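Local atomic coordinates of restriction endonuclease (Mycobacterium sp., PDB entry 4F0Q), a protein that cleaves DNA that carries methylated cytosine, acting as a tetramer, with modified-base recognition and magnesium-dependent cutting probably carried by separate domains. Residues Pro77-Arg82 against Glu149-Pro154; Gly110-Phe115 against Leu208-Gly213; Phe300-Ser305 against Gly322-Ser327; Ser305-Glu310 against Arg419-Ala424. All blocks are in the same frame, centred on the assembly; numbering follows the deposited sequence.

Contact 1: residues Pro77-Arg82 against Glu149-Pro154; sequences PDRSRR and ERLLAP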
# COMPACT_ATOMS: atom_id res chain seq x y z
N PRO A 77 12.69 19.46 44.07
CA PRO A 77 12.35 18.86 45.36
C PRO A 77 12.31 17.34 45.25
O PRO A 77 12.84 16.63 46.10
CB PRO A 77 10.95 19.39 45.65
CG PRO A 77 10.81 20.61 44.78
CD PRO A 77 11.60 20.31 43.56
N ASP A 78 11.67 16.85 44.19
CA ASP A 78 11.54 15.42 43.95
C ASP A 78 12.84 14.82 43.45
O ASP A 78 13.33 13.82 44.00
CB ASP A 78 10.40 15.15 42.96
CG ASP A 78 10.51 15.99 41.70
OD1 ASP A 78 11.18 17.04 41.74
OD2 ASP A 78 9.93 15.59 40.67
N ARG A 79 13.41 15.42 42.41
CA ARG A 79 14.65 14.94 41.82
C ARG A 79 15.24 15.99 40.88
O ARG A 79 14.59 16.99 40.56
CB ARG A 79 14.42 13.63 41.07
CG ARG A 79 13.32 13.68 40.03
CD ARG A 79 12.26 12.62 40.32
NE ARG A 79 11.55 12.20 39.11
CZ ARG A 79 10.33 12.61 38.78
NH1 ARG A 79 9.67 13.44 39.57
NH2 ARG A 79 9.77 12.17 37.66
N SER A 80 16.46 15.74 40.43
CA SER A 80 17.12 16.64 39.49
C SER A 80 16.58 16.41 38.08
O SER A 80 16.14 15.30 37.75
CB SER A 80 18.64 16.41 39.52
OG SER A 80 19.31 17.36 38.72
N ARG A 81 16.59 17.45 37.26
CA ARG A 81 16.03 17.35 35.92
C ARG A 81 16.63 18.36 34.94
O ARG A 81 17.01 19.47 35.32
CB ARG A 81 14.51 17.55 35.97
CG ARG A 81 14.08 18.96 36.33
CD ARG A 81 12.58 19.14 36.24
NE ARG A 81 12.17 20.51 36.53
CZ ARG A 81 11.93 20.97 37.75
NH1 ARG A 81 12.04 20.17 38.80
NH2 ARG A 81 11.57 22.24 37.92
N ARG A 82 16.70 17.96 33.67
CA ARG A 82 17.11 18.86 32.61
C ARG A 82 15.89 19.62 32.10
O ARG A 82 14.92 19.01 31.63
CB ARG A 82 17.77 18.08 31.47
CG ARG A 82 18.53 18.94 30.47
CD ARG A 82 19.88 19.37 31.02
NE ARG A 82 20.73 18.22 31.33
CZ ARG A 82 22.00 18.30 31.68
NH1 ARG A 82 22.59 19.49 31.78
NH2 ARG A 82 22.70 17.20 31.94
N GLU A 149 9.26 8.85 34.48
CA GLU A 149 10.49 9.10 33.73
C GLU A 149 10.28 10.14 32.64
O GLU A 149 11.14 10.97 32.38
CB GLU A 149 11.04 7.80 33.13
CG GLU A 149 11.55 6.81 34.16
CD GLU A 149 12.17 5.58 33.52
OE1 GLU A 149 12.14 5.47 32.28
OE2 GLU A 149 12.70 4.73 34.27
N ARG A 150 9.11 10.08 32.00
CA ARG A 150 8.78 11.00 30.92
C ARG A 150 8.54 12.42 31.43
O ARG A 150 8.63 13.39 30.67
CB ARG A 150 7.58 10.50 30.12
CG ARG A 150 7.84 9.20 29.38
CD ARG A 150 6.68 8.81 28.48
NE ARG A 150 5.49 8.42 29.24
CZ ARG A 150 5.26 7.18 29.66
NH1 ARG A 150 6.13 6.21 29.40
NH2 ARG A 150 4.15 6.91 30.34
N LEU A 151 8.22 12.54 32.71
CA LEU A 151 8.05 13.84 33.35
C LEU A 151 9.37 14.61 33.37
O LEU A 151 9.38 15.84 33.37
CB LEU A 151 7.53 13.68 34.78
CG LEU A 151 6.03 13.42 34.96
CD1 LEU A 151 5.74 12.96 36.38
CD2 LEU A 151 5.24 14.67 34.64
N LEU A 152 10.47 13.87 33.38
CA LEU A 152 11.80 14.46 33.47
C LEU A 152 12.37 14.82 32.10
O LEU A 152 13.32 15.60 32.00
CB LEU A 152 12.76 13.50 34.17
CG LEU A 152 12.38 13.08 35.59
CD1 LEU A 152 13.33 12.01 36.10
CD2 LEU A 152 12.40 14.29 36.51
N ALA A 153 11.79 14.24 31.05
CA ALA A 153 12.28 14.43 29.68
C ALA A 153 12.27 15.90 29.25
O ALA A 153 11.22 16.54 29.25
CB ALA A 153 11.47 13.59 28.71
N PRO A 154 13.45 16.42 28.89
CA PRO A 154 13.60 17.81 28.44
C PRO A 154 13.07 18.02 27.02
O PRO A 154 13.53 17.36 26.09
CB PRO A 154 15.11 18.03 28.47
CG PRO A 154 15.69 16.67 28.28
CD PRO A 154 14.74 15.72 28.95
O HOH W 1 16.05 15.46 32.72
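Van der Waals contact does most of the work where the turn and short strand of Pro77-Arg82 meet the chain leaving helix 147-150. Leu152 lays its branched end over one face of the Arg79 guanidinium, with CD2 3.2 Å above the plane and displaced toward the rim. Between these two side chains the closest atoms are Arg79 NE and Leu152 CD2, 3.4 Å apart, and Arg81 CB meets the same methyl. Farther along, Pro154 crosses Arg82 obliquely, its CB 4.0 Å from Arg82 CB and 3.3 Å from Arg82 O.

Asp78 holds the charged group from its own segment and Glu148, just before Glu149, from the other. Arg79 starts in the crowded position between N and the carbonyl carbon (chi1 54°) and bends at chi2, which brings NH1 to Asp78 OD2 in a very short salt bridge of 2.4 Å; Glu148 pairs with the same NH1.

No direct hydrogen bond joins the two segments. A water does so instead, accepting from Arg82 N at 2.8 Å and donating to Leu152 O at 2.8 Å. Arg227 bridges the same place, binding both Arg82 O and Leu152 O, while its own carbonyl takes Arg81 NE.

Asp78 and Glu148 probably neutralise and orient the Arg79 cation at its NH1 end, while the leucine methyl packs against the flat, weakly solvated face.

Contact 2: residues Gly110-Phe115 against Leu208-Gly213; sequences GHVRYF and LAVVSG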
# COMPACT_ATOMS: atom_id res chain seq x y z
N GLY A 110 4.97 17.96 11.00
CA GLY A 110 5.49 17.84 12.35
C GLY A 110 6.67 16.91 12.52
O GLY A 110 6.85 16.32 13.59
N HIS A 111 7.48 16.77 11.48
CA HIS A 111 8.68 15.94 11.58
C HIS A 111 9.94 16.71 11.23
O HIS A 111 9.96 17.50 10.28
CB HIS A 111 8.56 14.70 10.68
CG HIS A 111 9.77 13.81 10.74
ND1 HIS A 111 10.85 13.97 9.89
CD2 HIS A 111 10.07 12.76 11.54
CE1 HIS A 111 11.76 13.05 10.17
NE2 HIS A 111 11.31 12.31 11.16
N VAL A 112 11.00 16.49 12.00
CA VAL A 112 12.29 17.10 11.73
C VAL A 112 13.42 16.07 11.85
O VAL A 112 13.59 15.45 12.90
CB VAL A 112 12.58 18.28 12.68
CG1 VAL A 112 13.99 18.80 12.45
CG2 VAL A 112 11.57 19.39 12.48
N ARG A 113 14.17 15.90 10.77
CA ARG A 113 15.34 15.04 10.78
C ARG A 113 16.56 15.86 11.19
O ARG A 113 16.97 16.77 10.47
CB ARG A 113 15.57 14.43 9.40
CG ARG A 113 16.82 13.56 9.29
CD ARG A 113 16.69 12.29 10.11
NE ARG A 113 15.51 11.51 9.73
CZ ARG A 113 15.47 10.65 8.72
NH1 ARG A 113 16.55 10.46 7.97
NH2 ARG A 113 14.36 9.99 8.45
N TYR A 114 17.13 15.54 12.35
CA TYR A 114 18.23 16.33 12.89
C TYR A 114 19.48 15.50 13.15
O TYR A 114 19.42 14.44 13.77
CB TYR A 114 17.80 17.05 14.17
CG TYR A 114 18.88 17.92 14.77
CD1 TYR A 114 19.19 19.15 14.20
CD2 TYR A 114 19.58 17.51 15.89
CE1 TYR A 114 20.18 19.95 14.74
CE2 TYR A 114 20.57 18.31 16.44
CZ TYR A 114 20.86 19.53 15.86
OH TYR A 114 21.85 20.33 16.39
N PHE A 115 20.62 15.99 12.67
CA PHE A 115 21.89 15.29 12.83
C PHE A 115 22.71 15.87 13.98
O PHE A 115 22.68 17.07 14.23
CB PHE A 115 22.69 15.32 11.53
CG PHE A 115 22.04 14.58 10.40
CD1 PHE A 115 21.13 15.22 9.57
CD2 PHE A 115 22.33 13.25 10.18
CE1 PHE A 115 20.53 14.54 8.53
CE2 PHE A 115 21.73 12.56 9.14
CZ PHE A 115 20.83 13.21 8.31
N LEU A 208 12.60 13.56 14.86
CA LEU A 208 11.93 14.38 15.87
C LEU A 208 10.48 14.65 15.49
O LEU A 208 10.17 14.93 14.33
CB LEU A 208 12.67 15.70 16.08
CG LEU A 208 14.15 15.62 16.47
CD1 LEU A 208 14.73 17.02 16.60
CD2 LEU A 208 14.31 14.84 17.77
N ALA A 209 9.60 14.58 16.48
CA ALA A 209 8.18 14.84 16.27
C ALA A 209 7.77 16.15 16.94
O ALA A 209 7.66 16.22 18.16
CB ALA A 209 7.35 13.68 16.81
N VAL A 210 7.54 17.18 16.13
CA VAL A 210 7.08 18.46 16.64
C VAL A 210 5.63 18.34 17.09
O VAL A 210 4.75 18.02 16.30
CB VAL A 210 7.20 19.57 15.58
CG1 VAL A 210 6.67 20.88 16.12
CG2 VAL A 210 8.64 19.71 15.13
N VAL A 211 5.39 18.59 18.38
CA VAL A 211 4.06 18.40 18.96
C VAL A 211 3.07 19.49 18.57
O VAL A 211 3.43 20.66 18.46
CB VAL A 211 4.13 18.29 20.50
CG1 VAL A 211 4.86 17.02 20.91
CG2 VAL A 211 4.80 19.52 21.10
N SER A 212 1.82 19.09 18.37
CA SER A 212 0.74 20.03 18.09
C SER A 212 0.52 20.93 19.30
O SER A 212 0.58 20.48 20.44
CB SER A 212 -0.54 19.28 17.75
OG SER A 212 -1.61 20.19 17.52
N GLY A 213 0.27 22.21 19.04
CA GLY A 213 0.11 23.18 20.11
C GLY A 213 -1.25 23.16 20.76
O GLY A 213 -1.42 23.62 21.89
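Gly110 and His111 together face Asp106 in a G1 beta bulge, and from it strand 111-115 runs antiparallel along strand 200-210. Both belong to the large sheet of the AspBHI-type N-terminal region, of the PUA clan, which is consistent with a role in recognising modified DNA.

The tight part lies at Val112 and Leu208, a hydrogen-bonded pair gripped twice. Val112 N gives a fairly straight bond to Leu208 O (2.9 Å, 163° at the hydrogen), in the carbonyl plane and on a lone pair. Leu208 N returns one to Val112 O, also 2.9 Å, from above the carbonyl plane. Their side chains share a face of the sheet, where Leu208 CD1 reaches Tyr114 CB at 3.9 Å and Val112 CG2 crosses Val210 CG2 at 4.0 Å; Leu158 of strand 156-166 packs on Val112, Leu208 and Val210.

The other face is looser. His111 and Ala209 form a non-hydrogen-bonded pair whose side chains scarcely meet: His111, CG anti to the backbone N (chi1 180°), sends NE2 to Asp207, and Arg318 of the second subunit packs on it. Beyond Val210 the two chains part, and Ser212 and Gly213 are partly exposed.

The last rung before they separate is Val210 N to Gly110 O, 2.8 Å long, with the donor lying 43° out of the carbonyl plane.

Contact 3: residues Phe300-Ser305 against Gly322-Ser327; sequences FELLAS and GWLSRS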
# COMPACT_ATOMS: atom_id res chain seq x y z
N PHE A 300 19.09 4.47 -16.86
CA PHE A 300 18.34 5.41 -16.04
C PHE A 300 17.21 4.68 -15.32
O PHE A 300 16.80 5.09 -14.24
CB PHE A 300 17.78 6.55 -16.88
CG PHE A 300 17.01 7.56 -16.08
CD1 PHE A 300 17.67 8.51 -15.30
CD2 PHE A 300 15.62 7.57 -16.09
CE1 PHE A 300 16.96 9.44 -14.56
CE2 PHE A 300 14.91 8.49 -15.36
CZ PHE A 300 15.58 9.43 -14.59
N GLU A 301 16.71 3.61 -15.92
CA GLU A 301 15.71 2.77 -15.26
C GLU A 301 16.30 2.07 -14.04
O GLU A 301 15.67 2.01 -12.98
CB GLU A 301 15.11 1.76 -16.24
CG GLU A 301 14.29 2.38 -17.35
CD GLU A 301 13.76 1.36 -18.34
OE1 GLU A 301 14.20 0.19 -18.28
OE2 GLU A 301 12.91 1.73 -19.18
N LEU A 302 17.52 1.54 -14.19
CA LEU A 302 18.21 0.90 -13.07
C LEU A 302 18.51 1.90 -11.96
O LEU A 302 18.25 1.64 -10.77
CB LEU A 302 19.51 0.24 -13.55
CG LEU A 302 20.31 -0.52 -12.50
CD1 LEU A 302 19.48 -1.64 -11.90
CD2 LEU A 302 21.60 -1.06 -13.09
N LEU A 303 19.06 3.05 -12.35
CA LEU A 303 19.32 4.13 -11.41
C LEU A 303 18.05 4.53 -10.68
O LEU A 303 18.07 4.77 -9.47
CB LEU A 303 19.90 5.35 -12.13
CG LEU A 303 20.09 6.58 -11.23
CD1 LEU A 303 21.17 6.32 -10.18
CD2 LEU A 303 20.41 7.82 -12.04
N ALA A 304 16.94 4.58 -11.40
CA ALA A 304 15.66 4.95 -10.82
C ALA A 304 15.16 3.89 -9.85
O ALA A 304 14.51 4.20 -8.86
CB ALA A 304 14.63 5.19 -11.90
N SER A 305 15.47 2.62 -10.14
CA SER A 305 15.12 1.54 -9.23
C SER A 305 15.90 1.68 -7.92
O SER A 305 15.32 1.57 -6.82
CB SER A 305 15.38 0.18 -9.87
OG SER A 305 16.76 -0.00 -10.15
N GLY A 322 13.63 -5.89 -6.77
CA GLY A 322 13.01 -6.82 -7.70
C GLY A 322 13.80 -6.96 -8.99
O GLY A 322 14.82 -7.66 -9.02
N TRP A 323 13.34 -6.30 -10.05
CA TRP A 323 14.02 -6.38 -11.34
C TRP A 323 13.62 -5.27 -12.31
O TRP A 323 12.82 -4.40 -11.98
CB TRP A 323 13.76 -7.75 -12.00
CG TRP A 323 12.31 -8.00 -12.31
CD1 TRP A 323 11.64 -7.61 -13.43
CD2 TRP A 323 11.37 -8.69 -11.50
NE1 TRP A 323 10.33 -8.02 -13.37
CE2 TRP A 323 10.14 -8.69 -12.19
CE3 TRP A 323 11.44 -9.32 -10.25
CZ2 TRP A 323 8.99 -9.29 -11.67
CZ3 TRP A 323 10.29 -9.91 -9.74
CH2 TRP A 323 9.09 -9.89 -10.45
N LEU A 324 14.18 -5.33 -13.52
CA LEU A 324 13.82 -4.40 -14.58
C LEU A 324 12.96 -5.11 -15.62
O LEU A 324 13.07 -6.32 -15.80
CB LEU A 324 15.07 -3.82 -15.25
CG LEU A 324 15.61 -2.48 -14.72
CD1 LEU A 324 15.95 -2.56 -13.24
CD2 LEU A 324 16.82 -2.04 -15.53
N SER A 325 12.11 -4.35 -16.30
CA SER A 325 11.18 -4.93 -17.27
C SER A 325 11.88 -5.44 -18.53
O SER A 325 11.66 -6.57 -18.95
CB SER A 325 10.10 -3.91 -17.64
OG SER A 325 9.36 -3.50 -16.50
N ARG A 326 12.72 -4.60 -19.12
CA ARG A 326 13.43 -4.96 -20.34
C ARG A 326 14.74 -4.20 -20.49
O ARG A 326 14.98 -3.21 -19.79
CB ARG A 326 12.54 -4.72 -21.57
CG ARG A 326 12.02 -3.30 -21.69
CD ARG A 326 10.60 -3.19 -21.17
NE ARG A 326 10.31 -1.87 -20.64
CZ ARG A 326 9.16 -1.53 -20.07
NH1 ARG A 326 8.18 -2.42 -19.96
NH2 ARG A 326 8.99 -0.29 -19.61
N SER A 327 15.58 -4.66 -21.41
CA SER A 327 16.86 -4.01 -21.68
C SER A 327 16.78 -3.21 -22.98
O SER A 327 17.73 -2.52 -23.35
CB SER A 327 17.97 -5.04 -21.76
O HOH W 2 11.59 0.61 -20.90
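Glu301 leaves helix 297-314 toward the end of strand 319-324, and its side chain runs from a leucine to a charged cluster. CB touches the methyl CD2 of Leu324 at 4.2 Å. CG stands anti to the carbonyl carbon (chi1 -67°), and the chain is extended beyond it, lifting the carboxylate past Leu324 to the level of Arg326. There OE1 accepts from His298 ND1. OE2 takes a very short bond, 2.4 Å, from a water that in turn accepts from Arg326 NE at 2.8 Å. The water lies at the edge of the guanidinium, in its plane, and spans charges too far apart for a salt bridge, Glu301 OE2 and Arg326 NH2 being 4.4 Å from each other.

Arg326 NH2 pairs with Asp334, a magnesium ligand, and the Glu301 side chain itself comes within about 4 Å of the ion. Glu301 thus lies beside the metal site of a PD-(D/E)XK nuclease, and Arg326 probably acts from the second shell by holding Asp334.

Below the charges the packing is apolar: Leu324 and Leu302 cross at about a right angle, CD1 to CD1 3.9 Å.

The helix segment runs nearly antiparallel to the strand, axes 9.2 Å apart, resting on strand 319-324, one of the two outermost in the five-stranded sheet of this chain, and on Phe335 of strand 335-342, with helix 430-440 alongside Leu302 and Leu303.

Contact 4: residues Ser305-Glu310 against Arg419-Ala424; sequences SRVAAE and RRMVQA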
# COMPACT_ATOMS: atom_id res chain seq x y z
N SER A 305 15.47 2.62 -10.14
CA SER A 305 15.12 1.54 -9.23
C SER A 305 15.90 1.68 -7.92
O SER A 305 15.32 1.57 -6.82
CB SER A 305 15.38 0.18 -9.87
OG SER A 305 16.76 -0.00 -10.15
N ARG A 306 17.20 1.93 -8.03
CA ARG A 306 18.03 2.11 -6.84
C ARG A 306 17.60 3.32 -6.02
O ARG A 306 17.51 3.26 -4.79
CB ARG A 306 19.51 2.21 -7.22
CG ARG A 306 20.08 0.93 -7.80
CD ARG A 306 21.57 1.05 -8.05
NE ARG A 306 22.14 -0.19 -8.58
CZ ARG A 306 23.43 -0.36 -8.87
NH1 ARG A 306 24.29 0.64 -8.69
NH2 ARG A 306 23.85 -1.52 -9.35
N VAL A 307 17.33 4.43 -6.71
CA VAL A 307 16.89 5.66 -6.07
C VAL A 307 15.55 5.47 -5.38
O VAL A 307 15.34 5.96 -4.27
CB VAL A 307 16.79 6.82 -7.10
CG1 VAL A 307 16.01 8.00 -6.52
CG2 VAL A 307 18.17 7.25 -7.54
N ALA A 308 14.64 4.74 -6.02
CA ALA A 308 13.35 4.42 -5.43
C ALA A 308 13.55 3.61 -4.16
O ALA A 308 12.93 3.89 -3.13
CB ALA A 308 12.48 3.66 -6.42
N ALA A 309 14.41 2.60 -4.24
CA ALA A 309 14.74 1.78 -3.08
C ALA A 309 15.25 2.63 -1.92
O ALA A 309 14.83 2.46 -0.77
CB ALA A 309 15.77 0.72 -3.45
N GLU A 310 16.14 3.57 -2.23
CA GLU A 310 16.71 4.46 -1.22
C GLU A 310 15.64 5.35 -0.59
O GLU A 310 15.58 5.50 0.64
CB GLU A 310 17.83 5.31 -1.83
CG GLU A 310 18.50 6.25 -0.84
CD GLU A 310 19.28 5.51 0.24
OE1 GLU A 310 19.72 4.37 -0.02
OE2 GLU A 310 19.46 6.08 1.34
N ARG A 419 22.91 12.22 -4.83
CA ARG A 419 24.05 12.80 -4.13
C ARG A 419 24.33 12.10 -2.81
O ARG A 419 25.48 11.81 -2.47
CB ARG A 419 23.85 14.30 -3.91
CG ARG A 419 24.21 15.15 -5.12
CD ARG A 419 23.82 16.61 -4.90
NE ARG A 419 24.17 17.07 -3.57
CZ ARG A 419 25.35 17.56 -3.22
NH1 ARG A 419 26.32 17.64 -4.13
NH2 ARG A 419 25.57 17.96 -1.98
N ARG A 420 23.26 11.82 -2.05
CA ARG A 420 23.40 11.10 -0.79
C ARG A 420 23.98 9.70 -1.00
O ARG A 420 24.91 9.30 -0.31
CB ARG A 420 22.04 11.00 -0.08
CG ARG A 420 22.13 10.51 1.35
CD ARG A 420 20.75 10.20 1.93
NE ARG A 420 19.80 11.28 1.69
CZ ARG A 420 18.76 11.19 0.87
NH1 ARG A 420 18.53 10.07 0.20
NH2 ARG A 420 17.94 12.23 0.71
N MET A 421 23.43 8.98 -1.97
CA MET A 421 23.88 7.63 -2.31
C MET A 421 25.36 7.61 -2.68
O MET A 421 26.13 6.80 -2.18
CB MET A 421 23.07 7.08 -3.48
CG MET A 421 21.60 6.80 -3.16
SD MET A 421 20.60 6.59 -4.65
CE MET A 421 21.46 5.25 -5.47
N VAL A 422 25.73 8.53 -3.57
CA VAL A 422 27.10 8.61 -4.06
C VAL A 422 28.08 8.99 -2.95
O VAL A 422 29.15 8.39 -2.83
CB VAL A 422 27.20 9.62 -5.23
CG1 VAL A 422 28.63 10.00 -5.49
CG2 VAL A 422 26.57 9.03 -6.48
N GLN A 423 27.70 9.96 -2.12
CA GLN A 423 28.56 10.37 -1.01
C GLN A 423 28.70 9.29 0.05
O GLN A 423 29.75 9.17 0.69
CB GLN A 423 28.03 11.67 -0.38
CG GLN A 423 28.30 12.91 -1.21
CD GLN A 423 29.78 13.27 -1.26
OE1 GLN A 423 30.54 12.95 -0.34
NE2 GLN A 423 30.19 13.94 -2.33
N ALA A 424 27.65 8.49 0.24
CA ALA A 424 27.64 7.49 1.31
C ALA A 424 28.13 6.12 0.86
O ALA A 424 28.35 5.24 1.69
CB ALA A 424 26.25 7.39 1.92
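Met421 reaches out from helix 411-425 and lays its thioether across helix 297-314. CG is anti to the carbonyl carbon, the chain runs out to SD, and a bend at chi3 (57°) turns the terminal methyl toward Arg306. Three residues receive it in turn. Glu310 and Met421 slide past each other in opposite directions, CG to CG 3.9 Å. The Val307 and Met421 side chains cross at about a right angle, Val307 CG2 3.8 Å from Met421 SD. Arg306 offers its base, CB 4.0 Å from Met421 CE, before the rest of that extended side chain leaves for Ser436 and Glu440 on helix 430-440.

The two helix segments cross at 90° with their axes 11.1 Å apart, a perpendicular and fairly wide packing bridged by this long side chain. Helix 297-314 carries Glu301 near the magnesium of the PD-(D/E)XK nuclease domain, whereas helix 411-425 comes after the sheet's last strand, 406-409; the metal lies about 13 Å from the Val307 side chain.

Arg420 approaches from the position just before Met421. Its guanidinium turns an edge to Glu310 CG, which lies in the guanidinium plane 4.0 Å from Arg420 NH1. The carboxylate and guanidinium planes are 29° apart, yet Glu310 OE2 stays 4.3 Å from Arg420 NH1, beyond a salt bridge, and pairs instead with Arg313 on its own helix. Leu254 of the second subunit packs on both Arg306 and Met421, and Arg253 of that subunit on Glu310.

Contacts 2, 3 and 4 are buried; contact 1 alone is partly buried, 27 Å from the chain's centre. Contacts 1 and 2 both sit in the N-terminal region, but contact 2 is held by backbone hydrogen bonds, whereas contact 1 relies on side-chain packing, a water and an outside arginine. Contacts 3 and 4 belong to the nuclease end and share Ser305 on helix 297-314. The earlier part of that helix meets a strand beside the metal, where a water-linked charged pair adjoins leucine packing; the later part meets a helix through a methionine and the aliphatic parts of charged side chains. Contacts 1, 2 and 4 touch the second subunit; contact 3 meets no other chain.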